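Long-range contacts in hypothetical protein (Bacteroides caccae, PDB 4M8R), which is of unknown function but probably combines an N-terminal immunoglobulin-like domain with a WD40-like beta-propeller domain: residues 301-306 / 366-371; 297-302 / 329-334. All blocks are in the same frame, centred on the assembly; numbering follows the deposited sequence.

Overall arrangement
Both contacts lie in the WD40-like, probably beta-propeller domain, on the same side of the chain's centre, with their own centres about 8 Å apart. Along the chain, loop 297-302 runs straight into 301-306, so that Ala301 and Asp302 belong to both contacts; 329-334 follows, and 366-371 comes last. Contact 2 fastens the loop leading into strand 303-310 to the end of its sheet neighbour, strand 325-333. Contact 1 looks outward from strand 303-310 to strand 368-373, the first strand of the next four-stranded sheet. Together they join the start of one sheet, probably a propeller blade, to its own second strand and to the sheet that follows.

Contact 1. Residues 301-306 / 366-371; sequences ADAIIP and DKKVVS
A single methyl group, Ile305 CD1, carries most of this contact, and what it meets is largely the backbone of 369-371; no hydrogen bond joins the two segments. They lie on strands 303-310 and 368-373, each an outermost strand of its own four-stranded antiparallel sheet, as expected for the equivalent first strands of successive blades in a WD40-like beta-propeller. Where they pass, the strand axes are 8.2 Å apart and their N-to-C directions diverge by 48°, a spacing for side chains to fill. Ile305 CG1 stands beside its backbone N and anti to the carbonyl carbon (chi1 -52°), and CD1 continues the extended chain (chi2 172°) to reach strand 368-373. There CD1 rests on two successive peptide groups: it lies 3.9 Å from Val369 O, of the 369-370 peptide, and 4.1 Å from Val370 C, whose peptide partner Ser371 N is 4.3 Å from Ile305 CD1. The Val370 and Ser371 side chains start away from strand 303-310, which explains why the methyl finds main chain here. Val369 instead points toward it, and its CG1 gives the apolar side-chain contact, 4.1 Å from Ile305 CD1. Behind Val369 lie Val384 and Phe386 of strand 381-387 in its own sheet, while Ile305 also packs on Tyr260. At the start of strand 303-310, Asp302 and Ala303 both face Tyr332 of strand 325-333, a classic beta bulge. Lys368, partly exposed, packs its side chain on the same tyrosine, so its methylenes border the apolar contact. A looser touch comes from Lys368 CE, 4.5 Å from Ala303 CB.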
loop_
_atom_site.group_PDB
_atom_site.type_symbol
_atom_site.label_atom_id
_atom_site.label_comp_id
_atom_site.label_asym_id
_atom_site.label_seq_id
_atom_site.Cartn_x
_atom_site.Cartn_y
_atom_site.Cartn_z
ATOM N N ALA A 301 1.453 36.497 25.621
ATOM C CA ALA A 301 1.441 35.611 26.787
ATOM C C ALA A 301 2.845 35.345 27.330
ATOM O O ALA A 301 3.837 35.814 26.774
ATOM C CB ALA A 301 0.763 34.300 26.424
ATOM N N ASP A 302 2.915 34.589 28.422
ATOM C CA ASP A 302 4.186 34.294 29.088
ATOM C C ASP A 302 4.880 33.052 28.538
ATOM O O ASP A 302 6.065 32.849 28.791
ATOM C CB ASP A 302 3.970 34.162 30.595
ATOM C CG ASP A 302 3.500 35.458 31.222
ATOM O OD1 ASP A 302 4.099 36.508 30.920
ATOM O OD2 ASP A 302 2.535 35.427 32.015
ATOM N N ALA A 303 4.139 32.222 27.808
ATOM C CA ALA A 303 4.731 31.140 27.013
ATOM C C ALA A 303 3.724 30.644 25.983
ATOM O O ALA A 303 2.520 30.582 26.256
ATOM C CB ALA A 303 5.190 29.990 27.899
ATOM N N ILE A 304 4.219 30.322 24.790
ATOM C CA ILE A 304 3.383 29.794 23.722
ATOM C C ILE A 304 4.135 28.683 23.005
ATOM O O ILE A 304 5.253 28.890 22.530
ATOM C CB ILE A 304 2.988 30.876 22.699
ATOM C CG1 ILE A 304 2.215 32.007 23.387
ATOM C CG2 ILE A 304 2.135 30.273 21.585
ATOM C CD1 ILE A 304 1.840 33.144 22.463
ATOM N N ILE A 305 3.518 27.508 22.941
ATOM C CA ILE A 305 4.088 26.372 22.236
ATOM C C ILE A 305 3.042 25.816 21.271
ATOM O O ILE A 305 1.946 25.457 21.695
ATOM C CB ILE A 305 4.506 25.259 23.215
ATOM C CG1 ILE A 305 5.413 25.824 24.316
ATOM C CG2 ILE A 305 5.212 24.130 22.469
ATOM C CD1 ILE A 305 5.708 24.839 25.431
ATOM N N PRO A 306 3.374 25.737 19.970
ATOM C CA PRO A 306 2.448 25.102 19.043
ATOM C C PRO A 306 2.403 23.587 19.242
ATOM O O PRO A 306 3.392 22.993 19.669
ATOM C CB PRO A 306 3.036 25.429 17.660
ATOM C CG PRO A 306 4.124 26.420 17.888
ATOM C CD PRO A 306 4.590 26.208 19.290
ATOM N N ASP A 366 -2.230 26.952 37.636
ATOM C CA ASP A 366 -1.071 26.756 38.510
ATOM C C ASP A 366 -0.136 25.637 38.022
ATOM O O ASP A 366 0.477 24.940 38.832
ATOM C CB ASP A 366 -1.528 26.488 39.951
ATOM N N LYS A 367 -0.046 25.457 36.703
ATOM C CA LYS A 367 0.919 24.532 36.091
ATOM C C LYS A 367 1.430 25.122 34.787
ATOM O O LYS A 367 0.646 25.625 33.985
ATOM C CB LYS A 367 0.295 23.158 35.836
ATOM C CG LYS A 367 -0.089 22.439 37.118
ATOM C CD LYS A 367 -0.377 20.963 36.916
ATOM C CE LYS A 367 -0.844 20.344 38.228
ATOM N NZ LYS A 367 -0.977 18.864 38.159
ATOM N N LYS A 368 2.744 25.064 34.589
ATOM C CA LYS A 368 3.382 25.625 33.400
ATOM C C LYS A 368 3.916 24.524 32.486
ATOM O O LYS A 368 4.777 23.738 32.886
ATOM C CB LYS A 368 4.527 26.557 33.806
ATOM C CG LYS A 368 5.138 27.317 32.637
ATOM C CD LYS A 368 6.248 28.256 33.078
ATOM C CE LYS A 368 6.900 28.924 31.878
ATOM N NZ LYS A 368 8.143 29.651 32.243
ATOM N N VAL A 369 3.402 24.477 31.258
ATOM C CA VAL A 369 3.869 23.522 30.257
ATOM C C VAL A 369 5.204 23.998 29.705
ATOM O O VAL A 369 5.309 25.137 29.268
ATOM C CB VAL A 369 2.879 23.397 29.082
ATOM C CG1 VAL A 369 3.444 22.489 27.993
ATOM C CG2 VAL A 369 1.532 22.873 29.559
ATOM N N VAL A 370 6.211 23.127 29.726
ATOM C CA VAL A 370 7.550 23.464 29.210
ATOM C C VAL A 370 7.997 22.620 28.014
ATOM O O VAL A 370 8.986 22.951 27.359
ATOM C CB VAL A 370 8.633 23.369 30.305
ATOM C CG1 VAL A 370 8.472 24.510 31.299
ATOM C CG2 VAL A 370 8.595 22.012 31.002
ATOM N N SER A 371 7.282 21.533 27.738
ATOM C CA SER A 371 7.543 20.729 26.562
ATOM C C SER A 371 6.279 19.995 26.141
ATOM O O SER A 371 5.472 19.598 26.985
ATOM C CB SER A 371 8.657 19.723 26.844
ATOM O OG SER A 371 9.185 19.191 25.641
#

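Contact 2. Residues 297-302 / 329-334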
loop_
_atom_site.group_PDB
_atom_site.type_symbol
_atom_site.label_atom_id
_atom_site.label_comp_id
_atom_site.label_asym_id
_atom_site.label_seq_id
_atom_site.Cartn_x
_atom_site.Cartn_y
_atom_site.Cartn_z
ATOM N N GLU A 297 -2.983 38.361 15.853
ATOM C CA GLU A 297 -3.119 39.513 16.754
ATOM C C GLU A 297 -3.953 39.230 18.001
ATOM O O GLU A 297 -4.759 38.303 18.029
ATOM C CB GLU A 297 -3.731 40.705 16.006
ATOM C CG GLU A 297 -2.872 41.267 14.876
ATOM C CD GLU A 297 -1.621 41.990 15.357
ATOM O OE1 GLU A 297 -1.484 42.234 16.577
ATOM O OE2 GLU A 297 -0.765 42.317 14.504
ATOM N N GLY A 298 -3.734 40.042 19.034
ATOM C CA GLY A 298 -4.555 40.020 20.246
ATOM C C GLY A 298 -4.050 39.149 21.388
ATOM O O GLY A 298 -4.621 39.173 22.476
ATOM N N ILE A 299 -2.983 38.386 21.152
ATOM C CA ILE A 299 -2.420 37.505 22.176
ATOM C C ILE A 299 -0.959 37.852 22.469
ATOM O O ILE A 299 -0.116 37.853 21.567
ATOM C CB ILE A 299 -2.517 36.017 21.761
ATOM C CG1 ILE A 299 -3.985 35.574 21.672
ATOM C CG2 ILE A 299 -1.760 35.129 22.744
ATOM C CD1 ILE A 299 -4.606 35.742 20.301
ATOM N N GLU A 300 -0.681 38.151 23.735
ATOM C CA GLU A 300 0.680 38.336 24.228
ATOM C C GLU A 300 0.775 37.643 25.589
ATOM O O GLU A 300 0.233 38.134 26.583
ATOM C CB GLU A 300 1.025 39.823 24.334
ATOM C CG GLU A 300 2.503 40.105 24.566
ATOM C CD GLU A 300 2.885 41.551 24.278
ATOM O OE1 GLU A 300 2.366 42.457 24.965
ATOM O OE2 GLU A 300 3.716 41.777 23.370
ATOM N N ALA A 301 1.453 36.497 25.621
ATOM C CA ALA A 301 1.441 35.611 26.787
ATOM C C ALA A 301 2.845 35.345 27.330
ATOM O O ALA A 301 3.837 35.814 26.774
ATOM C CB ALA A 301 0.763 34.300 26.424
ATOM N N ASP A 302 2.915 34.589 28.422
ATOM C CA ASP A 302 4.186 34.294 29.088
ATOM C C ASP A 302 4.880 33.052 28.538
ATOM O O ASP A 302 6.065 32.849 28.791
ATOM C CB ASP A 302 3.970 34.162 30.595
ATOM C CG ASP A 302 3.500 35.458 31.222
ATOM O OD1 ASP A 302 4.099 36.508 30.920
ATOM O OD2 ASP A 302 2.535 35.427 32.015
ATOM N N TYR A 329 -2.295 26.069 19.742
ATOM C CA TYR A 329 -1.293 26.704 20.577
ATOM C C TYR A 329 -1.585 26.421 22.049
ATOM O O TYR A 329 -2.729 26.544 22.494
ATOM C CB TYR A 329 -1.337 28.213 20.366
ATOM C CG TYR A 329 -0.679 28.722 19.099
ATOM C CD1 TYR A 329 0.702 28.687 18.946
ATOM C CD2 TYR A 329 -1.435 29.300 18.079
ATOM C CE1 TYR A 329 1.313 29.179 17.805
ATOM C CE2 TYR A 329 -0.832 29.797 16.935
ATOM C CZ TYR A 329 0.542 29.736 16.803
ATOM O OH TYR A 329 1.150 30.234 15.671
HETATM N N MSE A 330 -0.550 26.030 22.792
HETATM C CA MSE A 330 -0.608 26.014 24.251
HETATM C C MSE A 330 -0.264 27.415 24.670
HETATM O O MSE A 330 0.807 27.912 24.332
HETATM C CB MSE A 330 0.394 25.029 24.850
HETATM C CG MSE A 330 0.189 24.800 26.351
HETATM SE SE MSE A 330 0.790 26.320 27.473
HETATM C CE MSE A 330 2.659 26.530 26.870
ATOM N N ILE A 331 -1.163 28.069 25.407
ATOM C CA ILE A 331 -0.953 29.447 25.843
ATOM C C ILE A 331 -0.896 29.513 27.367
ATOM O O ILE A 331 -1.833 29.082 28.039
ATOM C CB ILE A 331 -2.069 30.367 25.306
ATOM C CG1 ILE A 331 -1.955 30.464 23.783
ATOM C CG2 ILE A 331 -1.977 31.757 25.926
ATOM C CD1 ILE A 331 -3.196 30.997 23.107
ATOM N N TYR A 332 0.198 30.063 27.899
ATOM C CA TYR A 332 0.431 30.112 29.344
ATOM C C TYR A 332 0.532 31.539 29.869
ATOM O O TYR A 332 1.257 32.358 29.311
ATOM C CB TYR A 332 1.711 29.347 29.701
ATOM C CG TYR A 332 2.181 29.566 31.127
ATOM C CD1 TYR A 332 1.615 28.859 32.182
ATOM C CD2 TYR A 332 3.189 30.481 31.415
ATOM C CE1 TYR A 332 2.038 29.056 33.485
ATOM C CE2 TYR A 332 3.619 30.687 32.716
ATOM C CZ TYR A 332 3.041 29.975 33.748
ATOM O OH TYR A 332 3.467 30.185 35.042
ATOM N N TYR A 333 -0.194 31.819 30.950
ATOM C CA TYR A 333 -0.087 33.083 31.674
ATOM C C TYR A 333 0.314 32.781 33.116
ATOM O O TYR A 333 -0.239 31.868 33.733
ATOM C CB TYR A 333 -1.423 33.833 31.666
ATOM C CG TYR A 333 -1.867 34.322 30.298
ATOM C CD1 TYR A 333 -1.375 35.512 29.768
ATOM C CD2 TYR A 333 -2.792 33.600 29.541
ATOM C CE1 TYR A 333 -1.783 35.966 28.521
ATOM C CE2 TYR A 333 -3.208 34.046 28.296
ATOM C CZ TYR A 333 -2.702 35.228 27.788
ATOM O OH TYR A 333 -3.114 35.678 26.548
ATOM N N SER A 334 1.260 33.550 33.654
ATOM C CA SER A 334 1.746 33.326 35.019
ATOM C C SER A 334 0.766 33.801 36.100
ATOM O O SER A 334 0.836 33.341 37.235
ATOM C CB SER A 334 3.111 33.993 35.235
ATOM O OG SER A 334 3.950 33.825 34.111
#
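Asp302 OD2 accepts two bonds from Ser334, where the chain leaves strand 325-333. The stronger comes from Ser334 N at 2.8 Å, nearly straight with an N-H...O angle of 170° and using the anti lone pair of OD2; the weak one comes from Ser334 OG, 3.0 Å from Asp302 OD2. CG stands beside the backbone N (chi1 -64°), on the side where Ser334 lies. The other oxygen, Asp302 OD1, is held by a salt bridge to Lys281 NZ. A main-chain bond runs the opposite way across the contact, from Asp302 N to Tyr332 O at 2.9 Å, more bent at 139°. Farther out, Asp302 CB comes 3.9 Å from Tyr332 CD2. Ala301 CB sits over one face of the Tyr333 ring, offset toward its rim and 4.0 Å from the centroid, in a CH-pi contact, and also packs on Ile331 CG2 at 3.8 Å. Glu300 O approaches the edge of that ring near its plane, 3.5 Å from Tyr333 CE1. Ile299 crosses Tyr333 at about a right angle, its CG2 4.1 Å from Tyr333 OH. An alanine in place of Asp302 would probably leave Ser334 N and OG without this acceptor and Lys281 NZ without this counter-charge, while the main-chain bond to Tyr332 O could remain. With one oxygen facing a lysine and the other a backbone N-H, the carboxylate is likely to be ionised, tying the loop entering strand 303-310 to the residue that follows strand 325-333.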